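Local coordinates for alginate lyase, family PL7 (Zobellia galactanivorans, PDB 3ZPY), which is the catalytic domain of an alginate lyase, which cleaves the seaweed polysaccharide alginate by beta-elimination, probably at both mannuronate and guluronate linkages, at residues A[2-7]-A[44-49]; A[19-22]-A[28-31]; A[79-84]-A[88-93]; A[142-147]-A[174-179]; A[192-197]-A[202-207]. All blocks are in the same frame, centred on the assembly; numbering follows the deposited sequence.

Interaction 1 (A[2-7]-A[44-49])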
# COMPACT_ATOMS: atom_id res chain seq x y z
N ASN A 2 5.88 16.43 -16.46
CA ASN A 2 4.80 15.52 -16.49
C ASN A 2 5.07 14.28 -15.67
O ASN A 2 4.40 13.28 -15.82
CB ASN A 2 4.72 15.00 -17.96
CG ASN A 2 4.37 16.08 -18.91
OD1 ASN A 2 3.44 16.83 -18.67
ND2 ASN A 2 5.13 16.17 -20.02
N SER A 3 6.08 14.33 -14.83
CA SER A 3 6.51 13.11 -14.16
C SER A 3 5.48 12.68 -13.09
O SER A 3 4.80 13.47 -12.48
CB SER A 3 7.86 13.31 -13.47
OG SER A 3 7.74 14.11 -12.31
N PRO A 4 5.52 11.38 -12.76
CA PRO A 4 4.64 10.90 -11.67
C PRO A 4 4.90 11.69 -10.35
O PRO A 4 3.96 12.06 -9.62
CB PRO A 4 4.96 9.39 -11.61
CG PRO A 4 5.41 9.04 -13.00
CD PRO A 4 6.16 10.25 -13.49
N ALA A 5 6.18 11.90 -10.00
CA ALA A 5 6.47 12.59 -8.75
C ALA A 5 5.91 14.01 -8.74
O ALA A 5 5.35 14.47 -7.75
CB ALA A 5 7.98 12.57 -8.50
N SER A 6 5.99 14.68 -9.89
CA SER A 6 5.44 16.06 -10.02
C SER A 6 3.87 16.05 -9.93
O SER A 6 3.29 16.84 -9.20
CB SER A 6 5.89 16.64 -11.39
OG SER A 6 7.23 17.02 -11.32
N VAL A 7 3.22 15.11 -10.63
CA VAL A 7 1.76 15.03 -10.60
C VAL A 7 1.27 14.76 -9.17
O VAL A 7 0.27 15.35 -8.72
CB VAL A 7 1.25 13.98 -11.63
CG1 VAL A 7 -0.20 13.66 -11.35
CG2 VAL A 7 1.55 14.46 -13.06
N THR A 44 12.20 12.35 -12.19
CA THR A 44 11.88 11.87 -13.56
C THR A 44 11.48 10.41 -13.66
O THR A 44 11.09 9.97 -14.74
CB THR A 44 13.01 12.17 -14.54
OG1 THR A 44 14.19 11.46 -14.13
CG2 THR A 44 13.41 13.61 -14.55
N TYR A 45 11.52 9.68 -12.55
CA TYR A 45 11.22 8.25 -12.66
C TYR A 45 9.81 7.96 -13.19
O TYR A 45 8.81 8.43 -12.61
CB TYR A 45 11.39 7.56 -11.30
CG TYR A 45 11.05 6.09 -11.34
CD1 TYR A 45 11.59 5.25 -12.31
CD2 TYR A 45 10.09 5.58 -10.49
CE1 TYR A 45 11.25 3.90 -12.35
CE2 TYR A 45 9.71 4.24 -10.54
CZ TYR A 45 10.25 3.41 -11.50
OH TYR A 45 9.89 2.06 -11.53
N SER A 46 9.73 7.09 -14.21
CA SER A 46 8.47 6.62 -14.76
C SER A 46 8.80 5.34 -15.51
O SER A 46 9.75 5.32 -16.29
CB SER A 46 7.86 7.69 -15.69
OG SER A 46 6.59 7.28 -16.16
N ASP A 47 7.89 4.36 -15.35
CA ASP A 47 8.03 3.15 -16.10
C ASP A 47 6.60 2.66 -16.31
O ASP A 47 5.91 2.34 -15.36
CB ASP A 47 8.85 2.11 -15.32
CG ASP A 47 9.04 0.80 -16.03
OD1 ASP A 47 8.30 0.44 -16.99
OD2 ASP A 47 9.95 0.05 -15.64
N ASP A 48 6.17 2.57 -17.56
CA ASP A 48 4.79 2.15 -17.80
C ASP A 48 4.46 0.79 -17.37
O ASP A 48 3.27 0.48 -17.25
CB ASP A 48 4.53 2.22 -19.34
CG ASP A 48 4.40 3.63 -19.86
OD1 ASP A 48 4.51 4.61 -19.01
OD2 ASP A 48 4.25 3.80 -21.13
N ASN A 49 5.47 -0.03 -17.01
CA ASN A 49 5.12 -1.35 -16.53
C ASN A 49 4.69 -1.30 -15.03
O ASN A 49 4.06 -2.23 -14.53
CB ASN A 49 6.29 -2.30 -16.62
CG ASN A 49 6.56 -2.79 -18.05
OD1 ASN A 49 7.71 -2.79 -18.49
ND2 ASN A 49 5.52 -3.01 -18.80
O HOH W 1 8.62 10.67 -10.97
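The N-cap of the short helix 4-8, near the N-terminus of this beta-jelly-roll domain, is where Ser-3 and Pro-4 settle against the loop residues Thr-44, Tyr-45 and Ser-46. Ser-3 suits the cap because its hydroxyl can stand in for the missing backbone acceptor: OG takes a hydrogen bond from Ser-6 N at 3.0 Å, and it also bonds to Asn-43 O, just before the loop segment. Pro-4 suits the first helical turn, where its lack of an N-H costs nothing. Its ring turns CG and CD to the loop, with CD lying 3.3 Å from Tyr-45 O and 3.8 Å from Ser-46 CB, while Phe-51 and Thr-53 of strand 51-53 also touch the ring. With OG anti to the backbone N (chi1 -176°), Ser-46 sets its hydroxyl beside Pro-4 CG as well. Tyr-45 spends its ring elsewhere, meeting that of Phe-51 and bonding through OH to Ser-19 OG. No direct hydrogen bond spans the two segments. Instead one water bridges two backbone groups: it accepts from Ala-5 N at 2.9 Å and donates to Tyr-45 O at 2.8 Å.

Interaction 2 (A[19-22]-A[28-31])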
# COMPACT_ATOMS: atom_id res chain seq x y z
N SER A 19 10.01 0.03 -6.07
CA SER A 19 9.62 -0.39 -7.39
C SER A 19 10.55 -1.42 -7.91
O SER A 19 11.43 -1.96 -7.16
CB SER A 19 9.48 0.84 -8.32
OG SER A 19 8.79 0.51 -9.50
N PHE A 20 10.35 -1.79 -9.17
CA PHE A 20 11.14 -2.84 -9.80
C PHE A 20 11.83 -2.28 -11.05
O PHE A 20 11.34 -1.27 -11.61
CB PHE A 20 10.22 -3.99 -10.30
CG PHE A 20 9.82 -4.95 -9.21
CD1 PHE A 20 8.77 -4.64 -8.36
CD2 PHE A 20 10.52 -6.19 -9.04
CE1 PHE A 20 8.46 -5.47 -7.28
CE2 PHE A 20 10.18 -7.00 -7.97
CZ PHE A 20 9.12 -6.68 -7.14
N ILE A 21 12.90 -2.94 -11.46
CA ILE A 21 13.43 -2.71 -12.78
C ILE A 21 13.33 -3.98 -13.61
O ILE A 21 13.23 -5.08 -13.05
CB ILE A 21 14.87 -2.14 -12.74
CG1 ILE A 21 15.90 -3.17 -12.30
CG2 ILE A 21 14.94 -0.82 -11.99
CD1 ILE A 21 17.33 -2.72 -12.60
N GLY A 22 13.39 -3.82 -14.93
CA GLY A 22 13.34 -4.95 -15.86
C GLY A 22 11.92 -5.18 -16.29
O GLY A 22 10.97 -4.64 -15.69
N ALA A 28 12.49 -9.89 -12.71
CA ALA A 28 12.57 -8.45 -12.40
C ALA A 28 13.19 -8.23 -11.02
O ALA A 28 13.12 -9.08 -10.11
CB ALA A 28 11.18 -7.82 -12.51
N THR A 29 13.82 -7.09 -10.85
CA THR A 29 14.66 -6.84 -9.68
C THR A 29 13.98 -5.77 -8.83
O THR A 29 13.70 -4.66 -9.28
CB THR A 29 16.06 -6.36 -10.10
OG1 THR A 29 16.67 -7.35 -10.95
CG2 THR A 29 16.99 -6.22 -8.86
N TYR A 30 13.70 -6.10 -7.57
CA TYR A 30 13.12 -5.16 -6.63
C TYR A 30 14.16 -4.19 -6.07
O TYR A 30 15.30 -4.59 -5.71
CB TYR A 30 12.49 -5.97 -5.48
CG TYR A 30 11.78 -5.12 -4.45
CD1 TYR A 30 10.72 -4.29 -4.82
CD2 TYR A 30 12.18 -5.12 -3.15
CE1 TYR A 30 10.09 -3.48 -3.91
CE2 TYR A 30 11.55 -4.35 -2.22
CZ TYR A 30 10.49 -3.53 -2.61
OH TYR A 30 9.90 -2.75 -1.66
N TYR A 31 13.74 -2.96 -5.90
CA TYR A 31 14.49 -1.92 -5.18
C TYR A 31 13.64 -1.29 -4.14
O TYR A 31 12.63 -0.63 -4.45
CB TYR A 31 14.97 -0.78 -6.13
CG TYR A 31 16.14 -1.21 -6.96
CD1 TYR A 31 15.96 -1.99 -8.12
CD2 TYR A 31 17.43 -0.85 -6.58
CE1 TYR A 31 17.06 -2.40 -8.88
CE2 TYR A 31 18.53 -1.24 -7.34
CZ TYR A 31 18.35 -2.02 -8.49
OH TYR A 31 19.42 -2.43 -9.23
O HOH W 2 15.85 -6.97 -13.56
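Four backbone hydrogen bonds join Ser-19 and Ile-21 to Tyr-31 and Thr-29 in the antiparallel hairpin formed by strands 15-21 and 29-31, at the edge of the larger sheet of the jelly roll. Tyr-31 N gives the shortest of them, 2.8 Å to Ser-19 O, and Ser-19 N returns a longer one to Tyr-31 O at 3.2 Å. Ile-21 and Thr-29 exchange the other two. Between these pairs Phe-20 and Tyr-30 form the non-hydrogen-bonded pair, where Phe-20 CA approaches Thr-29 O in a CA-H...O contact of 3.2 Å.

The aromatic contacts lie on the face carrying Phe-20 and Tyr-30. Their rings meet at an oblique 49°, with Tyr-30 CD1 over the rim of one Phe-20 face, 3.5 Å from CE1 of Phe-20. The Phe-20 ring leans back across the neighbouring strand, since CG stands beside the backbone N (chi1 -80°), and CE2 thereby touches Tyr-30 CB. The small Ala-28 packs its CB against Phe-20 CD2, 3.9 Å away, where a methyl fits beside the leaning ring.

On the other face, Ile-21 sets CG1 3.7 Å from Tyr-31 CE1, at the edge of the tyrosine ring. A water bonded to both Ile-21 O and Thr-29 OG1 adds a polar link near the turn. The backbone bonds fix the register, and the largely apolar side-chain contacts on both faces probably add dispersion and desolvation to them.

Interaction 3 (A[79-84]-A[88-93])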
# COMPACT_ATOMS: atom_id res chain seq x y z
N LEU A 79 4.79 3.61 -2.07
CA LEU A 79 5.55 4.65 -1.39
C LEU A 79 5.67 4.36 0.08
O LEU A 79 4.69 3.85 0.71
CB LEU A 79 4.81 5.99 -1.58
CG LEU A 79 4.40 6.33 -3.02
CD1 LEU A 79 3.72 7.70 -3.01
CD2 LEU A 79 5.62 6.36 -3.90
N ARG A 80 6.84 4.74 0.62
CA ARG A 80 7.14 4.62 2.03
C ARG A 80 7.32 6.00 2.64
O ARG A 80 8.19 6.72 2.20
CB ARG A 80 8.38 3.71 2.17
CG ARG A 80 8.73 3.30 3.63
CD ARG A 80 9.62 4.29 4.34
NE ARG A 80 10.20 3.60 5.51
CZ ARG A 80 10.11 3.99 6.79
NH1 ARG A 80 9.45 5.09 7.17
NH2 ARG A 80 10.66 3.27 7.74
N GLU A 81 6.53 6.35 3.64
CA GLU A 81 6.59 7.69 4.25
C GLU A 81 7.96 8.02 4.77
O GLU A 81 8.58 7.20 5.52
CB GLU A 81 5.60 7.77 5.39
CG GLU A 81 5.40 9.20 5.90
CD GLU A 81 4.73 9.26 7.25
OE1 GLU A 81 4.34 8.17 7.79
OE2 GLU A 81 4.68 10.38 7.84
N MET A 82 8.46 9.20 4.38
CA MET A 82 9.71 9.77 4.91
C MET A 82 9.43 11.04 5.74
O MET A 82 8.33 11.59 5.64
CB MET A 82 10.74 9.99 3.82
CG MET A 82 11.07 8.72 3.01
SD MET A 82 11.93 7.46 3.91
CE MET A 82 13.57 8.18 3.99
N ASP A 83 10.41 11.49 6.46
CA ASP A 83 10.27 12.61 7.41
C ASP A 83 11.50 13.50 7.17
O ASP A 83 12.50 13.44 7.86
CB ASP A 83 10.23 12.05 8.82
CG ASP A 83 10.24 13.15 9.88
OD1 ASP A 83 9.86 14.28 9.52
OD2 ASP A 83 10.57 12.81 11.03
N ASN A 84 11.37 14.36 6.19
CA ASN A 84 12.48 15.30 5.84
C ASN A 84 13.78 14.60 5.76
O ASN A 84 14.80 14.99 6.35
CB ASN A 84 12.48 16.52 6.75
CG ASN A 84 11.32 17.39 6.44
OD1 ASN A 84 11.20 17.81 5.31
ND2 ASN A 84 10.41 17.61 7.40
N ALA A 88 10.33 8.00 8.32
CA ALA A 88 9.21 8.35 9.24
C ALA A 88 9.08 7.31 10.34
O ALA A 88 9.17 6.13 10.05
CB ALA A 88 7.93 8.45 8.50
N SER A 89 8.82 7.78 11.56
CA SER A 89 8.64 6.92 12.68
C SER A 89 7.90 7.70 13.75
O SER A 89 8.42 8.66 14.31
CB SER A 89 10.03 6.51 13.22
OG SER A 89 9.94 5.69 14.40
N TRP A 90 6.64 7.35 13.97
CA TRP A 90 5.80 8.13 14.88
C TRP A 90 4.88 7.25 15.66
O TRP A 90 4.78 6.02 15.42
CB TRP A 90 5.00 9.19 14.07
CG TRP A 90 4.35 8.65 12.80
CD1 TRP A 90 4.79 8.82 11.49
CD2 TRP A 90 3.12 7.88 12.72
NE1 TRP A 90 3.94 8.21 10.61
CE2 TRP A 90 2.90 7.60 11.31
CE3 TRP A 90 2.20 7.45 13.64
CZ2 TRP A 90 1.81 6.83 10.86
CZ3 TRP A 90 1.11 6.69 13.22
CH2 TRP A 90 0.90 6.37 11.85
N THR A 91 4.28 7.83 16.68
CA THR A 91 3.64 7.05 17.77
C THR A 91 2.09 7.16 17.72
O THR A 91 1.52 8.26 17.74
CB THR A 91 4.20 7.52 19.11
OG1 THR A 91 5.60 7.19 19.14
CG2 THR A 91 3.57 6.80 20.25
N GLY A 92 1.41 6.05 17.70
CA GLY A 92 -0.03 6.00 17.48
C GLY A 92 -0.89 6.52 18.63
O GLY A 92 -2.09 6.77 18.37
N ASP A 93 -0.34 6.67 19.84
CA ASP A 93 -1.09 7.32 20.93
C ASP A 93 -0.41 8.61 21.46
O ASP A 93 -0.61 9.00 22.61
CB ASP A 93 -1.39 6.25 22.04
CG ASP A 93 -0.13 5.62 22.63
OD1 ASP A 93 0.98 5.98 22.20
OD2 ASP A 93 -0.26 4.73 23.55
O HOH W 3 10.51 3.73 10.62
O HOH W 4 8.58 10.66 11.61
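Side-chain hydrogen bonds tie this contact, beginning with Trp-90 NE1, which donates to Glu-81 OE1 at 2.8 Å. The bond is nearly straight (177°), lies in the indole plane and uses the syn lone pair of the carboxylate, whose plane is turned 50° from the ring. Glu-81 reaches it with an extended chain, CG standing anti to the backbone N (chi1 -169°). OE1 also bonds to Phe-217 N, and OE2 to His-247 NE2. Two N-H groups on OE1 would be consistent with a charged carboxylate in this buried place.

Arg-80 NH1 bridges two carbonyls, Glu-81 O at 2.8 Å and Ala-88 O at 3.1 Å, both close to the guanidinium plane; a water links NH2 to the same Ala-88 O. Strand 76-83 bears the RxELR-type sequence of PL7 lyases, ending at Arg-80, which makes a cation-pi contact with Tyr-216 of the YFKVG sequence. In PL7 jelly rolls these sequences line the substrate groove, so a similar setting is probable here. Segment 88-93 is the loop after short strand 86-87, which pairs with strand 76-83.

Backbone bonding is slight: Ala-88 N gives only a weak bond to Glu-81 O, at 3.4 Å.

Packing centres on Ala-88, the residue most buried by the contact, whose small methyl CB lies 3.5 Å from Glu-81 CD. Its CA meets Asp-83 CB; a second water joins Ser-89 N to Asp-83 OD2.

Interaction 4 (A[142-147]-A[174-179])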
# COMPACT_ATOMS: atom_id res chain seq x y z
N VAL A 142 -5.24 -1.84 4.25
CA VAL A 142 -6.54 -1.50 3.66
C VAL A 142 -6.55 -2.14 2.28
O VAL A 142 -5.67 -1.83 1.48
CB VAL A 142 -6.61 0.02 3.59
CG1 VAL A 142 -7.94 0.41 2.93
CG2 VAL A 142 -6.48 0.70 4.95
N GLN A 143 -7.52 -3.04 2.06
CA GLN A 143 -7.45 -3.91 0.89
C GLN A 143 -8.81 -4.00 0.23
O GLN A 143 -9.82 -3.77 0.84
CB GLN A 143 -7.06 -5.35 1.28
CG GLN A 143 -5.72 -5.35 2.06
CD GLN A 143 -5.49 -6.52 2.87
OE1 GLN A 143 -4.38 -7.08 2.88
NE2 GLN A 143 -6.51 -6.87 3.66
N PHE A 144 -8.80 -4.29 -1.08
CA PHE A 144 -9.98 -4.84 -1.75
C PHE A 144 -9.73 -6.32 -2.10
O PHE A 144 -8.65 -6.64 -2.59
CB PHE A 144 -10.34 -4.06 -3.02
CG PHE A 144 -10.96 -2.72 -2.80
CD1 PHE A 144 -11.66 -2.35 -1.63
CD2 PHE A 144 -10.95 -1.85 -3.88
CE1 PHE A 144 -12.19 -1.06 -1.54
CE2 PHE A 144 -11.52 -0.59 -3.81
CZ PHE A 144 -12.16 -0.21 -2.62
N ILE A 145 -10.76 -7.12 -1.87
CA ILE A 145 -10.73 -8.52 -2.13
C ILE A 145 -11.92 -8.88 -3.04
O ILE A 145 -13.05 -8.41 -2.83
CB ILE A 145 -10.74 -9.36 -0.84
CG1 ILE A 145 -10.62 -10.87 -1.18
CG2 ILE A 145 -11.99 -9.07 0.04
CD1 ILE A 145 -10.18 -11.66 0.00
N GLY A 146 -11.65 -9.72 -4.03
CA GLY A 146 -12.65 -10.13 -5.02
C GLY A 146 -12.24 -11.34 -5.80
O GLY A 146 -11.61 -12.24 -5.25
N GLU A 147 -12.65 -11.42 -7.05
CA GLU A 147 -12.35 -12.61 -7.83
C GLU A 147 -10.97 -12.52 -8.47
O GLU A 147 -10.40 -11.42 -8.63
CB GLU A 147 -13.34 -12.70 -8.99
CG GLU A 147 -14.78 -12.84 -8.58
CD GLU A 147 -15.61 -12.28 -9.70
OE1 GLU A 147 -15.72 -13.01 -10.73
OE2 GLU A 147 -16.11 -11.13 -9.60
N SER A 174 -19.00 -5.22 2.77
CA SER A 174 -19.58 -5.14 1.40
C SER A 174 -19.81 -3.74 0.83
O SER A 174 -19.85 -2.77 1.58
CB SER A 174 -20.86 -5.96 1.38
OG SER A 174 -20.54 -7.26 1.90
N GLY A 175 -20.02 -3.71 -0.50
CA GLY A 175 -20.57 -2.53 -1.15
C GLY A 175 -19.50 -1.63 -1.76
O GLY A 175 -19.78 -0.48 -2.06
N TYR A 176 -18.32 -2.13 -2.01
CA TYR A 176 -17.27 -1.42 -2.67
C TYR A 176 -17.18 -1.84 -4.17
O TYR A 176 -17.73 -2.88 -4.59
CB TYR A 176 -15.92 -1.57 -1.93
CG TYR A 176 -16.02 -0.92 -0.57
CD1 TYR A 176 -16.63 -1.59 0.53
CD2 TYR A 176 -15.59 0.41 -0.39
CE1 TYR A 176 -16.85 -0.94 1.74
CE2 TYR A 176 -15.72 1.02 0.81
CZ TYR A 176 -16.34 0.33 1.86
OH TYR A 176 -16.51 1.01 3.06
N SER A 177 -16.40 -1.08 -4.92
CA SER A 177 -16.27 -1.48 -6.35
C SER A 177 -14.98 -1.03 -6.93
O SER A 177 -14.37 -0.07 -6.52
CB SER A 177 -17.46 -1.26 -7.28
OG SER A 177 -17.67 0.08 -7.32
N LEU A 178 -14.60 -1.77 -8.00
CA LEU A 178 -13.49 -1.39 -8.85
C LEU A 178 -13.88 -0.15 -9.71
O LEU A 178 -15.04 0.07 -9.97
CB LEU A 178 -13.07 -2.52 -9.76
CG LEU A 178 -12.58 -3.75 -8.98
CD1 LEU A 178 -12.05 -4.85 -9.91
CD2 LEU A 178 -11.50 -3.46 -7.93
N ASP A 179 -12.87 0.56 -10.22
CA ASP A 179 -13.04 1.73 -11.08
C ASP A 179 -13.95 2.71 -10.45
O ASP A 179 -14.62 3.44 -11.15
CB ASP A 179 -13.63 1.25 -12.41
CG ASP A 179 -12.73 0.23 -13.12
OD1 ASP A 179 -11.50 0.37 -13.10
OD2 ASP A 179 -13.28 -0.81 -13.61
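Phe-144 contributes the largest buried surface here, its ring reaching Tyr-176, Ser-177 and Leu-178 of the segment 174-179. The two segments belong to strands 138-146 and 171-177, which lie in the same jelly-roll sheet but are not adjacent: strand 154-160 runs between them. Even the nearest pair of CA atoms, Phe-144 CA and Tyr-176 CA, is 8.1 Å apart, so the Phe-144 side chain must bridge the gap. Its CG lies anti to the carbonyl carbon (chi1 -74°), which carries the ring toward segment 174-179.

The far end of the Phe-144 ring makes the contact. CE1 comes 3.8 Å from Tyr-176 CB and 3.9 Å from Tyr-176 CD2. The two side chains run at about a right angle to each other, and their ring planes are inclined by an oblique 43° with the centroids 5.8 Å apart. Tyr-176 offers the root of its ring here; beyond the contact that ring also meets the ring of Tyr-182 and touches Leu-157 of the intervening strand.

Leu-178 closes in along another part of the phenyl rim, with its CD2 4.4 Å from Phe-144 CD2. Both residues also rest on Val-105 of strand 96-107, in the opposing sheet, which places them in the hydrophobic filling of the sandwich. Phe-121 adds an edge-to-face contact to the phenylalanine.

No hydrogen bond joins the segments. The closest polar atom, Ser-177 O, sits 4.0 Å from Phe-144 CE2. Cohesion must therefore come from dispersion and the hydrophobic effect, for which a flat phenyl ring and a branched leucine are well suited.

Interaction 5 (A[192-197]-A[202-207])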
# COMPACT_ATOMS: atom_id res chain seq x y z
N TYR A 192 -6.09 4.38 18.55
CA TYR A 192 -7.05 3.81 17.62
C TYR A 192 -6.58 3.93 16.18
O TYR A 192 -6.08 4.99 15.77
CB TYR A 192 -8.40 4.55 17.68
CG TYR A 192 -9.20 4.25 18.94
CD1 TYR A 192 -8.88 4.89 20.18
CD2 TYR A 192 -10.33 3.45 18.86
CE1 TYR A 192 -9.67 4.63 21.32
CE2 TYR A 192 -11.06 3.14 20.06
CZ TYR A 192 -10.75 3.77 21.20
OH TYR A 192 -11.45 3.57 22.43
N VAL A 193 -6.77 2.86 15.38
CA VAL A 193 -6.57 2.86 13.91
C VAL A 193 -7.93 2.97 13.29
O VAL A 193 -8.88 2.28 13.67
CB VAL A 193 -5.92 1.53 13.50
CG1 VAL A 193 -5.85 1.45 12.00
CG2 VAL A 193 -4.55 1.48 14.15
N GLU A 194 -8.06 3.91 12.34
CA GLU A 194 -9.37 4.22 11.73
C GLU A 194 -9.28 4.57 10.29
O GLU A 194 -8.34 5.28 9.87
CB GLU A 194 -10.06 5.33 12.50
CG GLU A 194 -11.46 5.70 12.00
CD GLU A 194 -12.20 6.52 13.02
OE1 GLU A 194 -11.55 7.09 13.95
OE2 GLU A 194 -13.44 6.55 12.95
N LEU A 195 -10.22 3.98 9.53
CA LEU A 195 -10.40 4.38 8.11
C LEU A 195 -11.70 5.02 7.91
O LEU A 195 -12.74 4.47 8.25
CB LEU A 195 -10.29 3.11 7.22
CG LEU A 195 -10.41 3.33 5.70
CD1 LEU A 195 -9.23 4.09 5.09
CD2 LEU A 195 -10.57 1.98 5.03
N PHE A 196 -11.66 6.18 7.22
CA PHE A 196 -12.83 6.83 6.66
C PHE A 196 -12.78 6.64 5.13
O PHE A 196 -11.72 6.73 4.49
CB PHE A 196 -12.84 8.36 6.93
CG PHE A 196 -12.92 8.75 8.42
CD1 PHE A 196 -11.75 8.75 9.23
CD2 PHE A 196 -14.06 9.30 8.94
CE1 PHE A 196 -11.86 9.05 10.60
CE2 PHE A 196 -14.19 9.62 10.27
CZ PHE A 196 -13.08 9.53 11.07
N MET A 197 -13.98 6.47 4.50
CA MET A 197 -14.09 6.32 3.06
C MET A 197 -15.21 7.26 2.67
O MET A 197 -16.32 7.12 3.20
CB MET A 197 -14.46 4.88 2.68
CG MET A 197 -13.36 3.85 2.88
SD MET A 197 -11.82 4.20 1.95
CE MET A 197 -11.96 3.12 0.51
N VAL A 202 -15.56 3.82 8.41
CA VAL A 202 -15.96 2.43 8.06
C VAL A 202 -15.28 1.33 8.90
O VAL A 202 -15.72 0.19 8.94
CB VAL A 202 -15.77 2.14 6.55
CG1 VAL A 202 -16.57 3.14 5.72
CG2 VAL A 202 -14.32 2.26 6.15
N PHE A 203 -14.25 1.75 9.62
CA PHE A 203 -13.49 0.80 10.51
C PHE A 203 -12.79 1.64 11.56
O PHE A 203 -12.08 2.57 11.20
CB PHE A 203 -12.41 0.05 9.69
CG PHE A 203 -11.58 -0.80 10.58
CD1 PHE A 203 -12.01 -1.99 11.05
CD2 PHE A 203 -10.35 -0.28 11.01
CE1 PHE A 203 -11.23 -2.74 11.96
CE2 PHE A 203 -9.56 -1.00 11.88
CZ PHE A 203 -9.99 -2.23 12.35
N ARG A 204 -12.91 1.25 12.81
CA ARG A 204 -12.19 1.94 13.86
C ARG A 204 -11.96 0.93 14.97
O ARG A 204 -12.95 0.32 15.46
CB ARG A 204 -13.03 3.13 14.38
CG ARG A 204 -12.43 3.78 15.61
CD ARG A 204 -13.21 5.02 16.03
NE ARG A 204 -12.96 5.37 17.43
CZ ARG A 204 -11.94 6.14 17.85
NH1 ARG A 204 -11.14 6.72 16.95
NH2 ARG A 204 -11.82 6.41 19.15
N LYS A 205 -10.69 0.81 15.47
CA LYS A 205 -10.41 -0.22 16.47
C LYS A 205 -9.17 0.18 17.21
O LYS A 205 -8.19 0.64 16.62
CB LYS A 205 -10.22 -1.59 15.79
CG LYS A 205 -10.16 -2.74 16.82
CD LYS A 205 -10.30 -4.08 16.07
CE LYS A 205 -10.26 -5.30 17.01
NZ LYS A 205 -11.42 -5.23 17.92
N LYS A 206 -9.20 -0.04 18.53
CA LYS A 206 -8.04 0.23 19.39
C LYS A 206 -6.94 -0.84 19.21
O LYS A 206 -7.26 -2.04 19.20
CB LYS A 206 -8.47 0.67 20.77
CG LYS A 206 -7.37 1.25 21.64
CD LYS A 206 -7.82 1.38 23.09
CE LYS A 206 -6.96 2.37 23.85
NZ LYS A 206 -6.83 3.67 23.12
N MET A 207 -5.69 -0.41 19.21
CA MET A 207 -4.53 -1.30 19.35
C MET A 207 -4.33 -1.55 20.83
O MET A 207 -3.91 -0.64 21.61
CB MET A 207 -3.28 -0.66 18.77
CG MET A 207 -3.30 -0.63 17.28
SD MET A 207 -2.86 -2.24 16.60
CE MET A 207 -1.08 -2.25 17.02
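Tyr-192 is sandwiched between Arg-204 and Lys-206, one over each face of its ring. The guanidinium lies flat on one face, its plane within 9° of the ring plane and its CZ 3.7 Å from the Tyr-192 centroid, a stacked cation-pi contact. Over the opposite face Lys-206 CB makes a CH-pi contact, also 3.7 Å from that centroid, and Lys-206 NZ ends 3.5 Å from Tyr-192 CE1.

Glu-194 steadies the arginine: its OE1 receives NH1 of Arg-204 at 3.1 Å in a salt bridge. The donor comes from above the carboxylate plane, 39° out of it. The Arg-204 chain, extended from CG to NE with CG anti to the backbone N (chi1 172°), carries the guanidinium out over Tyr-192. Glu-194 OE2 is itself bonded to Ser-201 OG.

Beneath these side chains runs the antiparallel hairpin of strands 192-197 and 200-206, at one margin of the seven-stranded sheet of the jelly roll. Val-193 and Lys-205 exchange two backbone hydrogen bonds, and Leu-195 N donates to Phe-203 O. A classic beta bulge follows, Val-202 and Phe-203 both facing Leu-195: Val-202 N reaches Leu-195 O at 2.9 Å and Phe-203 N weakly, at 3.4 Å.

On the other face Val-193, Leu-195 and Phe-203 turn inward onto strands 138-146 and 154-160 and helix 162-165, while Lys-205 sits there toward the margin. Val-193 CG2 meets Met-207 CG, and Val-202 CG2 touches Leu-195 CD2 at 3.9 Å.

Interactions 1 and 2 adjoin near the sodium site formed by Thr-35, Ala-37 and Ile-40: Tyr-45 OH is 2.8 Å from Ser-19 OG, and interaction 2 is nested in the loop closed by interaction 1. The side chains of Tyr-31 and Tyr-45 lie about 8 and 9 Å from the sodium ion. Interactions 2, 3 and 4 reach one sheet, though the centres of 3 and 4 are about 27 Å apart. On this sheet, which in PL7 relatives forms the substrate groove, interaction 3 carries the family sequence; its nearest atoms are about 5 Å from interaction 5. Interaction 5 belongs to the facing sheet and packs on interaction 4, with Val-142 CG1 3.7 Å from Leu-195 CD2.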